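Local coordinates for protein salicylate 5-hydroxylase, large oxygenase component (Ralstonia sp., PDB 7C8Z) that serves as the oxygenase component that 5-hydroxylates salicylate to gentisate, using a Rieske [2Fe-2S] cluster and a mononuclear iron, at residues F63-G72 and K84-S92; I103-A111 and H171-A180. All blocks are in the same frame, centred on the assembly; numbering follows the deposited sequence.

In the fold
From the N terminus, the chain leaves helix 52-63, enters strand 69-73 and returns along strand 82-88; contact 1 closes that short loop of 11 residues and includes the turn into strand 91-97. Strand 103-107 follows, and contact 2 pairs it with strand 175-181 after a 59-residue excursion that carries the other cluster ligands, H112, C130 and H133. The two closures come in series, neither enclosing nor crossing the other. Both belong to the seven-stranded antiparallel sheet of the Rieske domain, where 91-97 and 103-107 are neighbours. They meet directly through the salt bridge from R91 to E107, with W68 of contact 1 also packing on K177 of contact 2.

Contact 1 of 2, residues F63-G72 and K84-S92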
ATOM      1  N   PHE A  63     -23.143  -4.703  16.297  1.00 67.81           N
ATOM      2  CA  PHE A  63     -22.961  -5.767  15.318  1.00 61.39           C
ATOM      3  C   PHE A  63     -22.922  -7.161  15.920  1.00 60.05           C
ATOM      4  O   PHE A  63     -23.363  -8.111  15.270  1.00 59.55           O
ATOM      5  CB  PHE A  63     -21.666  -5.543  14.528  1.00 37.98           C
ATOM      6  CG  PHE A  63     -21.734  -4.392  13.577  1.00 32.98           C
ATOM      7  CD1 PHE A  63     -21.507  -3.098  14.017  1.00 36.21           C
ATOM      8  CD2 PHE A  63     -22.026  -4.601  12.243  1.00 26.29           C
ATOM      9  CE1 PHE A  63     -21.572  -2.032  13.139  1.00 31.41           C
ATOM     10  CE2 PHE A  63     -22.091  -3.540  11.360  1.00 33.43           C
ATOM     11  CZ  PHE A  63     -21.866  -2.254  11.809  1.00 38.74           C
ATOM     12  N   TYR A  64     -22.400  -7.310  17.134  1.00 48.31           N
ATOM     13  CA  TYR A  64     -22.223  -8.618  17.743  1.00 40.62           C
ATOM     14  C   TYR A  64     -23.246  -8.922  18.827  1.00 57.77           C
ATOM     15  O   TYR A  64     -23.167  -9.984  19.448  1.00 75.33           O
ATOM     16  CB  TYR A  64     -20.811  -8.738  18.327  1.00 39.50           C
ATOM     17  CG  TYR A  64     -19.700  -8.500  17.328  1.00 36.55           C
ATOM     18  CD1 TYR A  64     -19.887  -8.751  15.974  1.00 40.57           C
ATOM     19  CD2 TYR A  64     -18.462  -8.032  17.740  1.00 46.29           C
ATOM     20  CE1 TYR A  64     -18.872  -8.537  15.058  1.00 43.53           C
ATOM     21  CE2 TYR A  64     -17.436  -7.817  16.831  1.00 52.85           C
ATOM     22  CZ  TYR A  64     -17.646  -8.072  15.491  1.00 47.13           C
ATOM     23  OH  TYR A  64     -16.630  -7.856  14.586  1.00 36.87           O
ATOM     24  N   ALA A  65     -24.204  -8.028  19.069  1.00 58.15           N
ATOM     25  CA  ALA A  65     -25.167  -8.240  20.139  1.00 47.47           C
ATOM     26  C   ALA A  65     -26.426  -7.430  19.867  1.00 53.20           C
ATOM     27  O   ALA A  65     -26.350  -6.301  19.376  1.00 58.66           O
ATOM     28  CB  ALA A  65     -24.576  -7.855  21.498  1.00 44.86           C
ATOM     29  N   ASN A  66     -27.577  -8.026  20.181  1.00 49.90           N
ATOM     30  CA  ASN A  66     -28.876  -7.355  20.185  1.00 53.82           C
ATOM     31  C   ASN A  66     -29.290  -6.847  18.809  1.00 59.38           C
ATOM     32  O   ASN A  66     -30.167  -5.984  18.706  1.00 66.43           O
ATOM     33  CB  ASN A  66     -28.902  -6.197  21.191  1.00 50.18           C
ATOM     34  CG  ASN A  66     -28.803  -6.670  22.627  1.00 61.39           C
ATOM     35  OD1 ASN A  66     -27.836  -6.366  23.325  1.00 61.71           O
ATOM     36  ND2 ASN A  66     -29.809  -7.420  23.078  1.00 50.36           N
ATOM     37  N   HIS A  67     -28.694  -7.367  17.738  1.00 48.48           N
ATOM     38  CA  HIS A  67     -29.024  -6.877  16.409  1.00 52.74           C
ATOM     39  C   HIS A  67     -28.963  -8.012  15.405  1.00 48.50           C
ATOM     40  O   HIS A  67     -28.086  -8.874  15.485  1.00 39.40           O
ATOM     41  CB  HIS A  67     -28.074  -5.757  15.972  1.00 53.11           C
ATOM     42  CG  HIS A  67     -28.239  -4.495  16.753  1.00 45.12           C
ATOM     43  ND1 HIS A  67     -27.539  -4.243  17.914  1.00 44.01           N
ATOM     44  CD2 HIS A  67     -29.034  -3.418  16.551  1.00 47.19           C
ATOM     45  CE1 HIS A  67     -27.894  -3.064  18.390  1.00 46.98           C
ATOM     46  NE2 HIS A  67     -28.798  -2.541  17.581  1.00 47.67           N
ATOM     47  N   TRP A  68     -29.896  -7.995  14.459  1.00 53.04           N
ATOM     48  CA  TRP A  68     -29.818  -8.841  13.281  1.00 54.07           C
ATOM     49  C   TRP A  68     -29.010  -8.101  12.230  1.00 51.50           C
ATOM     50  O   TRP A  68     -29.289  -6.934  11.936  1.00 73.93           O
ATOM     51  CB  TRP A  68     -31.205  -9.172  12.733  1.00 44.35           C
ATOM     52  CG  TRP A  68     -32.065  -9.982  13.641  1.00 42.85           C
ATOM     53  CD1 TRP A  68     -33.047  -9.518  14.458  1.00 54.17           C
ATOM     54  CD2 TRP A  68     -32.042 -11.405  13.805  1.00 42.81           C
ATOM     55  NE1 TRP A  68     -33.634 -10.562  15.131  1.00 59.19           N
ATOM     56  CE2 TRP A  68     -33.035 -11.731  14.746  1.00 39.06           C
ATOM     57  CE3 TRP A  68     -31.276 -12.434  13.248  1.00 50.65           C
ATOM     58  CZ2 TRP A  68     -33.283 -13.041  15.145  1.00 40.77           C
ATOM     59  CZ3 TRP A  68     -31.523 -13.733  13.644  1.00 42.34           C
ATOM     60  CH2 TRP A  68     -32.519 -14.026  14.585  1.00 52.98           C
ATOM     61  N   CYS A  69     -28.020  -8.774  11.664  1.00 39.28           N
ATOM     62  CA  CYS A  69     -27.191  -8.185  10.629  1.00 35.63           C
ATOM     63  C   CYS A  69     -27.357  -8.991   9.351  1.00 38.78           C
ATOM     64  O   CYS A  69     -27.526 -10.215   9.390  1.00 39.39           O
ATOM     65  CB  CYS A  69     -25.721  -8.141  11.048  1.00 41.74           C
ATOM     66  SG  CYS A  69     -25.410  -7.067  12.468  1.00 44.50           S
ATOM     67  N   TYR A  70     -27.335  -8.291   8.225  1.00 36.34           N
ATOM     68  CA  TYR A  70     -27.611  -8.901   6.933  1.00 29.69           C
ATOM     69  C   TYR A  70     -26.496  -9.865   6.548  1.00 45.11           C
ATOM     70  O   TYR A  70     -25.309  -9.571   6.724  1.00 44.44           O
ATOM     71  CB  TYR A  70     -27.758  -7.803   5.877  1.00 26.75           C
ATOM     72  CG  TYR A  70     -27.946  -8.276   4.456  1.00 41.84           C
ATOM     73  CD1 TYR A  70     -29.208  -8.591   3.973  1.00 43.40           C
ATOM     74  CD2 TYR A  70     -26.867  -8.376   3.585  1.00 47.55           C
ATOM     75  CE1 TYR A  70     -29.387  -9.009   2.671  1.00 51.19           C
ATOM     76  CE2 TYR A  70     -27.039  -8.798   2.282  1.00 39.13           C
ATOM     77  CZ  TYR A  70     -28.303  -9.110   1.831  1.00 42.08           C
ATOM     78  OH  TYR A  70     -28.498  -9.528   0.536  1.00 44.59           O
ATOM     79  N   VAL A  71     -26.880 -11.040   6.052  1.00 42.42           N
ATOM     80  CA  VAL A  71     -25.911 -11.991   5.524  1.00 34.31           C
ATOM     81  C   VAL A  71     -26.203 -12.419   4.091  1.00 36.13           C
ATOM     82  O   VAL A  71     -25.300 -12.966   3.435  1.00 37.18           O
ATOM     83  CB  VAL A  71     -25.776 -13.233   6.432  1.00 43.03           C
ATOM     84  CG1 VAL A  71     -25.284 -12.834   7.817  1.00 45.45           C
ATOM     85  CG2 VAL A  71     -27.084 -13.989   6.517  1.00 44.47           C
ATOM     86  N   GLY A  72     -27.399 -12.202   3.551  1.00 40.14           N
ATOM     87  CA  GLY A  72     -27.516 -12.394   2.113  1.00 36.30           C
ATOM     88  C   GLY A  72     -28.948 -12.626   1.660  1.00 40.70           C
ATOM     89  O   GLY A  72     -29.898 -12.212   2.313  1.00 49.23           O
ATOM     90  N   LYS A  84     -22.297 -19.268   0.813  1.00 27.26           N
ATOM     91  CA  LYS A  84     -21.752 -17.951   0.515  1.00 38.33           C
ATOM     92  C   LYS A  84     -21.030 -17.451   1.759  1.00 44.83           C
ATOM     93  O   LYS A  84     -21.612 -17.433   2.850  1.00 51.22           O
ATOM     94  CB  LYS A  84     -22.855 -16.973   0.098  1.00 28.12           C
ATOM     95  CG  LYS A  84     -22.345 -15.594  -0.280  1.00 36.08           C
ATOM     96  CD  LYS A  84     -23.436 -14.536  -0.147  1.00 47.33           C
ATOM     97  CE  LYS A  84     -22.836 -13.151   0.053  1.00 49.95           C
ATOM     98  NZ  LYS A  84     -23.792 -12.055  -0.262  1.00 41.80           N
ATOM     99  N   ARG A  85     -19.754 -17.095   1.611  1.00 40.25           N
ATOM    100  CA  ARG A  85     -19.018 -16.487   2.709  1.00 34.46           C
ATOM    101  C   ARG A  85     -19.303 -14.989   2.748  1.00 35.63           C
ATOM    102  O   ARG A  85     -19.313 -14.318   1.712  1.00 39.02           O
ATOM    103  CB  ARG A  85     -17.515 -16.748   2.562  1.00 31.31           C
ATOM    104  CG  ARG A  85     -16.642 -16.030   3.598  1.00 36.34           C
ATOM    105  CD  ARG A  85     -15.183 -16.473   3.547  1.00 24.21           C
ATOM    106  NE  ARG A  85     -14.555 -16.184   2.257  1.00 32.73           N
ATOM    107  CZ  ARG A  85     -13.962 -15.034   1.933  1.00 37.57           C
ATOM    108  NH1 ARG A  85     -13.902 -14.031   2.800  1.00 29.38           N
ATOM    109  NH2 ARG A  85     -13.428 -14.886   0.728  1.00 45.15           N
ATOM    110  N   THR A  86     -19.518 -14.463   3.948  1.00 31.15           N
ATOM    111  CA  THR A  86     -19.803 -13.044   4.131  1.00 37.22           C
ATOM    112  C   THR A  86     -19.248 -12.630   5.490  1.00 38.98           C
ATOM    113  O   THR A  86     -18.458 -13.361   6.097  1.00 32.97           O
ATOM    114  CB  THR A  86     -21.314 -12.777   3.984  1.00 47.66           C
ATOM    115  OG1 THR A  86     -21.565 -11.364   4.015  1.00 50.97           O
ATOM    116  CG2 THR A  86     -22.090 -13.454   5.105  1.00 34.73           C
ATOM    117  N   VAL A  87     -19.669 -11.465   5.984  1.00 28.29           N
ATOM    118  CA  VAL A  87     -19.102 -10.910   7.204  1.00 34.47           C
ATOM    119  C   VAL A  87     -20.195 -10.261   8.043  1.00 41.67           C
ATOM    120  O   VAL A  87     -21.233  -9.830   7.530  1.00 32.61           O
ATOM    121  CB  VAL A  87     -17.979  -9.895   6.889  1.00 25.05           C
ATOM    122  CG1 VAL A  87     -18.568  -8.535   6.559  1.00 35.02           C
ATOM    123  CG2 VAL A  87     -17.004  -9.798   8.052  1.00 37.10           C
ATOM    124  N   ILE A  88     -19.958 -10.216   9.353  1.00 38.46           N
ATOM    125  CA  ILE A  88     -20.780  -9.464  10.293  1.00 45.07           C
ATOM    126  C   ILE A  88     -19.838  -8.643  11.159  1.00 40.52           C
ATOM    127  O   ILE A  88     -19.023  -9.207  11.902  1.00 31.81           O
ATOM    128  CB  ILE A  88     -21.667 -10.372  11.160  1.00 49.85           C
ATOM    129  CG1 ILE A  88     -22.754 -11.025  10.302  1.00 45.69           C
ATOM    130  CG2 ILE A  88     -22.294  -9.563  12.288  1.00 51.93           C
ATOM    131  CD1 ILE A  88     -23.661 -11.957  11.068  1.00 36.17           C
ATOM    132  N   GLY A  89     -19.940  -7.322  11.060  1.00 42.95           N
ATOM    133  CA  GLY A  89     -18.942  -6.463  11.656  1.00 30.64           C
ATOM    134  C   GLY A  89     -17.606  -6.708  10.994  1.00 38.90           C
ATOM    135  O   GLY A  89     -17.412  -6.358   9.827  1.00 51.05           O
ATOM    136  N   GLU A  90     -16.679  -7.332  11.717  1.00 49.63           N
ATOM    137  CA  GLU A  90     -15.405  -7.746  11.143  1.00 31.28           C
ATOM    138  C   GLU A  90     -15.176  -9.240  11.301  1.00 34.44           C
ATOM    139  O   GLU A  90     -14.041  -9.707  11.192  1.00 50.53           O
ATOM    140  CB  GLU A  90     -14.258  -6.963  11.774  1.00 21.72           C
ATOM    141  CG  GLU A  90     -14.344  -5.475  11.511  1.00 26.40           C
ATOM    142  CD  GLU A  90     -13.051  -4.763  11.818  1.00 37.39           C
ATOM    143  OE1 GLU A  90     -12.083  -5.447  12.210  1.00 53.04           O
ATOM    144  OE2 GLU A  90     -12.996  -3.528  11.652  1.00 42.09           O
ATOM    145  N   ARG A  91     -16.237 -10.004  11.532  1.00 48.62           N
ATOM    146  CA  ARG A  91     -16.136 -11.436  11.777  1.00 42.58           C
ATOM    147  C   ARG A  91     -16.678 -12.185  10.568  1.00 43.40           C
ATOM    148  O   ARG A  91     -17.853 -12.035  10.214  1.00 35.68           O
ATOM    149  CB  ARG A  91     -16.887 -11.822  13.051  1.00 37.22           C
ATOM    150  CG  ARG A  91     -16.185 -11.347  14.304  1.00 48.17           C
ATOM    151  CD  ARG A  91     -17.066 -11.450  15.523  1.00 56.37           C
ATOM    152  NE  ARG A  91     -17.165 -12.809  16.036  1.00 42.61           N
ATOM    153  CZ  ARG A  91     -17.864 -13.135  17.115  1.00 41.82           C
ATOM    154  NH1 ARG A  91     -18.521 -12.195  17.785  1.00 46.17           N
ATOM    155  NH2 ARG A  91     -17.911 -14.393  17.525  1.00 47.88           N
ATOM    156  N   SER A  92     -15.809 -12.969   9.931  1.00 31.02           N
ATOM    157  CA  SER A  92     -16.208 -13.761   8.777  1.00 32.41           C
ATOM    158  C   SER A  92     -17.166 -14.871   9.193  1.00 40.51           C
ATOM    159  O   SER A  92     -16.921 -15.586  10.173  1.00 38.14           O
ATOM    160  CB  SER A  92     -14.974 -14.358   8.103  1.00 25.69           C
ATOM    161  OG  SER A  92     -15.231 -14.660   6.742  1.00 42.62           O
TER
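Y64 swings its ring toward R91 by setting CG beside its own backbone N and anti to its carbonyl carbon (chi1 -57°), while the R91 arm bends at its third torsion (78°) to fold over that ring. R91 CD sits over one face, 3.6 Å from the centroid of the Y64 ring, a CH-pi contact. Farther out, R91 CZ lies 5.0 Å from the same Y64 centroid in a cation-pi pair, with the guanidinium standing nearly upright on the ring and turning its edge to Y64 CG. At the rim of the ring, I88 O lies in plane near CE1, and E90 N donates to Y64 OH over 2.9 Å in an almost straight bond (163°). The tyrosine thus grips the type II' turn I88-R91, whose G89 packs beside F63. Away from the turn, strands 69-72 and 84-88 run antiparallel with their axes 7.1 Å apart, so side chains rather than backbone bonds join them. I88 splits its branches: CG2 meets C69 CB at 3.9 Å, and CD1 meets V71 CG1 at 3.7 Å. T86 CG2 adds a contact to V71 CB. R91 NH2 forms a salt bridge with E107 OE2, so the arginine's charge is probably balanced in part by that carboxylate, which K403 of the second subunit shares; Y64 holds the turn twice, by its hydroxyl at E90 N and its face against the R91 arm.

Contact 2 of 2, residues I103-A111 and H171-A180; sequences INVVENVCA and HGLTKLKVAA. With FES (Fe2/s2 (inorganic) cluster), chain I.
V105 and V178 meet obliquely across two antiparallel strands, 103-107 and 175-180, in the sheet of the Rieske domain. V178 CG2 lies 3.7 Å from V105 CB, and the V178 side chain as a whole crosses that of I103 at about a right angle. The first torsion of V178 (-177°) sets CG1 anti to the backbone N, where it reaches I103 CG2 at 4.1 Å, while the two methyls flank the carbonyl oxygen of I103. L176 angles across V105 on the same face of the sheet, its CB 4.0 Å from V105 CG1. The other face carries V106 and K175, a non-hydrogen-bonded pair; there V106 CG2 meets L173 CD1 obliquely, and K175 sends its ammonium to D142.

Two backbone bonds stitch the strands: L176 N to V105 O at 3.0 Å, and E107 N to T174 O at 2.9 Å. Beyond the second bond the side chains of E107 and T174 lie alongside, pointing the same way, so that CB and CG2 of T174 both lie against E107 OE2 from one side. That carboxylate leads out of the strand pair: OE2 is shared between R91 of the same chain and K403 of the second subunit, both in salt bridges, and OE1 makes a hydrogen bond with Q402 of that subunit, which ties this end of the strand pair to the second subunit.

Beyond E107, residues 108-111 run on toward the [2Fe-2S] cluster, beside residues 171-173, which lead into the other strand. L173 CD2 tucks in near the V109 carbonyl, and A111 turns its methyl to the backbone of H171. C110 points away from 171-180, and with SG anti to the backbone N (chi1 173°) the sulfur reaches the cluster, where SG stands 2.7 Å from the iron atom FE2.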
ATOM      1  N   ILE A 103     -31.439 -22.755   6.438  1.00 36.01           N
ATOM      2  CA  ILE A 103     -30.232 -21.961   6.229  1.00 33.82           C
ATOM      3  C   ILE A 103     -29.469 -21.869   7.544  1.00 36.16           C
ATOM      4  O   ILE A 103     -29.996 -21.352   8.534  1.00 39.95           O
ATOM      5  CB  ILE A 103     -30.557 -20.558   5.692  1.00 38.69           C
ATOM      6  CG1 ILE A 103     -31.170 -20.668   4.299  1.00 30.80           C
ATOM      7  CG2 ILE A 103     -29.303 -19.688   5.665  1.00 32.55           C
ATOM      8  CD1 ILE A 103     -31.709 -19.367   3.776  1.00 43.13           C
ATOM      9  N   ASN A 104     -28.234 -22.363   7.552  1.00 47.55           N
ATOM     10  CA  ASN A 104     -27.344 -22.241   8.697  1.00 50.44           C
ATOM     11  C   ASN A 104     -26.344 -21.116   8.470  1.00 49.46           C
ATOM     12  O   ASN A 104     -25.932 -20.844   7.339  1.00 63.67           O
ATOM     13  CB  ASN A 104     -26.580 -23.545   8.959  1.00 53.07           C
ATOM     14  CG  ASN A 104     -27.418 -24.789   8.713  1.00 48.77           C
ATOM     15  OD1 ASN A 104     -28.635 -24.780   8.896  1.00 56.40           O
ATOM     16  ND2 ASN A 104     -26.761 -25.875   8.314  1.00 33.12           N
ATOM     17  N   VAL A 105     -25.959 -20.455   9.557  1.00 36.00           N
ATOM     18  CA  VAL A 105     -24.911 -19.443   9.521  1.00 30.44           C
ATOM     19  C   VAL A 105     -23.932 -19.746  10.644  1.00 39.02           C
ATOM     20  O   VAL A 105     -24.312 -19.745  11.821  1.00 48.45           O
ATOM     21  CB  VAL A 105     -25.465 -18.017   9.652  1.00 41.10           C
ATOM     22  CG1 VAL A 105     -24.329 -17.037   9.922  1.00 38.43           C
ATOM     23  CG2 VAL A 105     -26.213 -17.634   8.390  1.00 41.84           C
ATOM     24  N   VAL A 106     -22.679 -20.008  10.281  1.00 45.56           N
ATOM     25  CA  VAL A 106     -21.655 -20.377  11.250  1.00 35.49           C
ATOM     26  C   VAL A 106     -20.480 -19.417  11.124  1.00 41.10           C
ATOM     27  O   VAL A 106     -20.272 -18.780  10.093  1.00 48.51           O
ATOM     28  CB  VAL A 106     -21.184 -21.832  11.069  1.00 32.99           C
ATOM     29  CG1 VAL A 106     -22.368 -22.784  11.167  1.00 27.07           C
ATOM     30  CG2 VAL A 106     -20.458 -21.987   9.734  1.00 25.09           C
ATOM     31  N   GLU A 107     -19.699 -19.324  12.193  1.00 31.67           N
ATOM     32  CA  GLU A 107     -18.530 -18.460  12.180  1.00 30.87           C
ATOM     33  C   GLU A 107     -17.376 -19.141  11.449  1.00 33.84           C
ATOM     34  O   GLU A 107     -17.096 -20.321  11.667  1.00 31.46           O
ATOM     35  CB  GLU A 107     -18.118 -18.096  13.605  1.00 29.49           C
ATOM     36  CG  GLU A 107     -16.912 -17.177  13.674  1.00 34.92           C
ATOM     37  CD  GLU A 107     -16.844 -16.391  14.962  1.00 37.63           C
ATOM     38  OE1 GLU A 107     -16.129 -15.369  14.994  1.00 39.92           O
ATOM     39  OE2 GLU A 107     -17.503 -16.795  15.943  1.00 49.92           O
ATOM     40  N   ASN A 108     -16.706 -18.382  10.579  1.00 46.36           N
ATOM     41  CA  ASN A 108     -15.614 -18.894   9.755  1.00 39.53           C
ATOM     42  C   ASN A 108     -14.311 -18.941  10.543  1.00 39.29           C
ATOM     43  O   ASN A 108     -13.288 -18.417  10.092  1.00 33.92           O
ATOM     44  CB  ASN A 108     -15.443 -18.021   8.504  1.00 50.25           C
ATOM     45  CG  ASN A 108     -14.510 -18.638   7.465  1.00 42.79           C
ATOM     46  OD1 ASN A 108     -14.126 -19.802   7.563  1.00 54.33           O
ATOM     47  ND2 ASN A 108     -14.140 -17.849   6.468  1.00 35.95           N
ATOM     48  N   VAL A 109     -14.340 -19.562  11.721  1.00 37.69           N
ATOM     49  CA  VAL A 109     -13.164 -19.709  12.573  1.00 37.22           C
ATOM     50  C   VAL A 109     -13.134 -21.136  13.098  1.00 38.07           C
ATOM     51  O   VAL A 109     -14.145 -21.633  13.603  1.00 54.67           O
ATOM     52  CB  VAL A 109     -13.172 -18.711  13.747  1.00 42.11           C
ATOM     53  CG1 VAL A 109     -11.982 -18.955  14.661  1.00 31.38           C
ATOM     54  CG2 VAL A 109     -13.167 -17.285  13.235  1.00 34.12           C
ATOM     55  N   CYS A 110     -11.982 -21.789  12.991  1.00 31.42           N
ATOM     56  CA  CYS A 110     -11.911 -23.174  13.413  1.00 33.09           C
ATOM     57  C   CYS A 110     -11.800 -23.288  14.929  1.00 46.72           C
ATOM     58  O   CYS A 110     -11.365 -22.368  15.624  1.00 60.93           O
ATOM     59  CB  CYS A 110     -10.727 -23.888  12.780  1.00 38.92           C
ATOM     60  SG  CYS A 110     -10.548 -25.536  13.491  1.00 53.17           S
ATOM     61  N   ALA A 111     -12.188 -24.456  15.436  1.00 43.31           N
ATOM     62  CA  ALA A 111     -12.183 -24.700  16.869  1.00 39.78           C
ATOM     63  C   ALA A 111     -10.825 -25.150  17.390  1.00 45.59           C
ATOM     64  O   ALA A 111     -10.529 -24.938  18.571  1.00 52.30           O
ATOM     65  CB  ALA A 111     -13.248 -25.740  17.221  1.00 39.70           C
ATOM     66  N   HIS A 171     -16.650 -28.270  20.932  1.00 53.85           N
ATOM     67  CA  HIS A 171     -15.658 -27.637  20.071  1.00 59.70           C
ATOM     68  C   HIS A 171     -16.123 -27.643  18.622  1.00 64.91           C
ATOM     69  O   HIS A 171     -15.391 -28.016  17.705  1.00 64.78           O
ATOM     70  CB  HIS A 171     -14.302 -28.308  20.246  1.00 48.23           C
ATOM     71  CG  HIS A 171     -13.725 -28.120  21.613  1.00 45.95           C
ATOM     72  ND1 HIS A 171     -13.997 -28.973  22.659  1.00 40.28           N
ATOM     73  CD2 HIS A 171     -12.922 -27.153  22.115  1.00 41.97           C
ATOM     74  CE1 HIS A 171     -13.367 -28.554  23.741  1.00 42.15           C
ATOM     75  NE2 HIS A 171     -12.708 -27.452  23.438  1.00 40.00           N
ATOM     76  N   GLY A 172     -17.371 -27.237  18.406  1.00 50.71           N
ATOM     77  CA  GLY A 172     -17.868 -26.989  17.072  1.00 45.58           C
ATOM     78  C   GLY A 172     -17.714 -25.529  16.697  1.00 40.92           C
ATOM     79  O   GLY A 172     -17.240 -24.703  17.473  1.00 38.03           O
ATOM     80  N   LEU A 173     -18.104 -25.220  15.465  1.00 47.21           N
ATOM     81  CA  LEU A 173     -18.067 -23.838  15.009  1.00 53.82           C
ATOM     82  C   LEU A 173     -19.115 -23.019  15.753  1.00 49.93           C
ATOM     83  O   LEU A 173     -20.212 -23.502  16.040  1.00 47.38           O
ATOM     84  CB  LEU A 173     -18.311 -23.768  13.500  1.00 54.56           C
ATOM     85  CG  LEU A 173     -17.395 -24.637  12.637  1.00 46.09           C
ATOM     86  CD1 LEU A 173     -17.838 -24.647  11.179  1.00 33.30           C
ATOM     87  CD2 LEU A 173     -15.955 -24.169  12.759  1.00 50.55           C
ATOM     88  N   THR A 174     -18.758 -21.782  16.092  1.00 46.60           N
ATOM     89  CA  THR A 174     -19.710 -20.870  16.712  1.00 45.98           C
ATOM     90  C   THR A 174     -20.925 -20.688  15.810  1.00 48.41           C
ATOM     91  O   THR A 174     -20.805 -20.189  14.685  1.00 40.72           O
ATOM     92  CB  THR A 174     -19.042 -19.524  17.004  1.00 41.39           C
ATOM     93  OG1 THR A 174     -18.067 -19.694  18.038  1.00 51.21           O
ATOM     94  CG2 THR A 174     -20.067 -18.498  17.463  1.00 35.27           C
ATOM     95  N   LYS A 175     -22.088 -21.123  16.288  1.00 36.17           N
ATOM     96  CA  LYS A 175     -23.312 -21.040  15.507  1.00 37.38           C
ATOM     97  C   LYS A 175     -24.036 -19.734  15.796  1.00 43.62           C
ATOM     98  O   LYS A 175     -24.067 -19.264  16.938  1.00 44.41           O
ATOM     99  CB  LYS A 175     -24.246 -22.208  15.823  1.00 37.30           C
ATOM    100  CG  LYS A 175     -23.605 -23.575  15.786  1.00 43.99           C
ATOM    101  CD  LYS A 175     -24.589 -24.614  16.273  1.00 49.39           C
ATOM    102  CE  LYS A 175     -23.935 -25.959  16.472  1.00 58.71           C
ATOM    103  NZ  LYS A 175     -24.958 -27.003  16.766  1.00 65.23           N
ATOM    104  N   LEU A 176     -24.651 -19.176  14.759  1.00 44.74           N
ATOM    105  CA  LEU A 176     -25.414 -17.943  14.853  1.00 43.90           C
ATOM    106  C   LEU A 176     -26.884 -18.252  14.613  1.00 44.66           C
ATOM    107  O   LEU A 176     -27.226 -19.197  13.897  1.00 57.38           O
ATOM    108  CB  LEU A 176     -24.930 -16.909  13.832  1.00 40.92           C
ATOM    109  CG  LEU A 176     -23.612 -16.197  14.137  1.00 53.12           C
ATOM    110  CD1 LEU A 176     -22.425 -17.087  13.786  1.00 39.84           C
ATOM    111  CD2 LEU A 176     -23.537 -14.869  13.384  1.00 40.46           C
ATOM    112  N   LYS A 177     -27.757 -17.457  15.221  1.00 45.62           N
ATOM    113  CA  LYS A 177     -29.178 -17.596  14.951  1.00 40.86           C
ATOM    114  C   LYS A 177     -29.501 -16.929  13.624  1.00 52.23           C
ATOM    115  O   LYS A 177     -28.896 -15.915  13.263  1.00 61.61           O
ATOM    116  CB  LYS A 177     -30.014 -16.994  16.080  1.00 44.57           C
ATOM    117  CG  LYS A 177     -31.511 -17.249  15.929  1.00 65.10           C
ATOM    118  CD  LYS A 177     -32.181 -17.591  17.253  1.00 65.89           C
ATOM    119  CE  LYS A 177     -32.555 -16.343  18.029  1.00 59.84           C
ATOM    120  NZ  LYS A 177     -34.009 -16.056  17.937  1.00 63.06           N
ATOM    121  N   VAL A 178     -30.437 -17.518  12.885  1.00 55.54           N
ATOM    122  CA  VAL A 178     -30.718 -17.137  11.507  1.00 55.64           C
ATOM    123  C   VAL A 178     -32.183 -16.734  11.395  1.00 56.35           C
ATOM    124  O   VAL A 178     -33.063 -17.401  11.949  1.00 70.67           O
ATOM    125  CB  VAL A 178     -30.389 -18.284  10.528  1.00 45.07           C
ATOM    126  CG1 VAL A 178     -30.609 -17.841   9.095  1.00 38.40           C
ATOM    127  CG2 VAL A 178     -28.957 -18.750  10.727  1.00 44.78           C
ATOM    128  N   ALA A 179     -32.443 -15.636  10.684  1.00 52.96           N
ATOM    129  CA  ALA A 179     -33.802 -15.180  10.411  1.00 46.17           C
ATOM    130  C   ALA A 179     -33.925 -14.926   8.914  1.00 44.50           C
ATOM    131  O   ALA A 179     -33.276 -14.021   8.378  1.00 53.03           O
ATOM    132  CB  ALA A 179     -34.136 -13.919  11.207  1.00 38.02           C
ATOM    133  N   ALA A 180     -34.734 -15.731   8.240  1.00 37.11           N
ATOM    134  CA  ALA A 180     -34.995 -15.571   6.819  1.00 45.22           C
ATOM    135  C   ALA A 180     -36.451 -15.179   6.602  1.00 45.82           C
ATOM    136  O   ALA A 180     -37.353 -15.719   7.248  1.00 52.69           O
ATOM    137  CB  ALA A 180     -34.669 -16.853   6.047  1.00 50.55           C
TER
HETATM  138 FE1  FES I 501      -5.965 -27.293  13.275  1.00 37.90          FE
HETATM  139 FE2  FES I 501      -8.540 -26.334  11.890  1.00 73.39          FE
HETATM  140  S1  FES I 501      -7.617 -28.288  12.222  1.00 41.51           S
HETATM  141  S2  FES I 501      -6.899 -25.344  12.920  1.00 39.40           S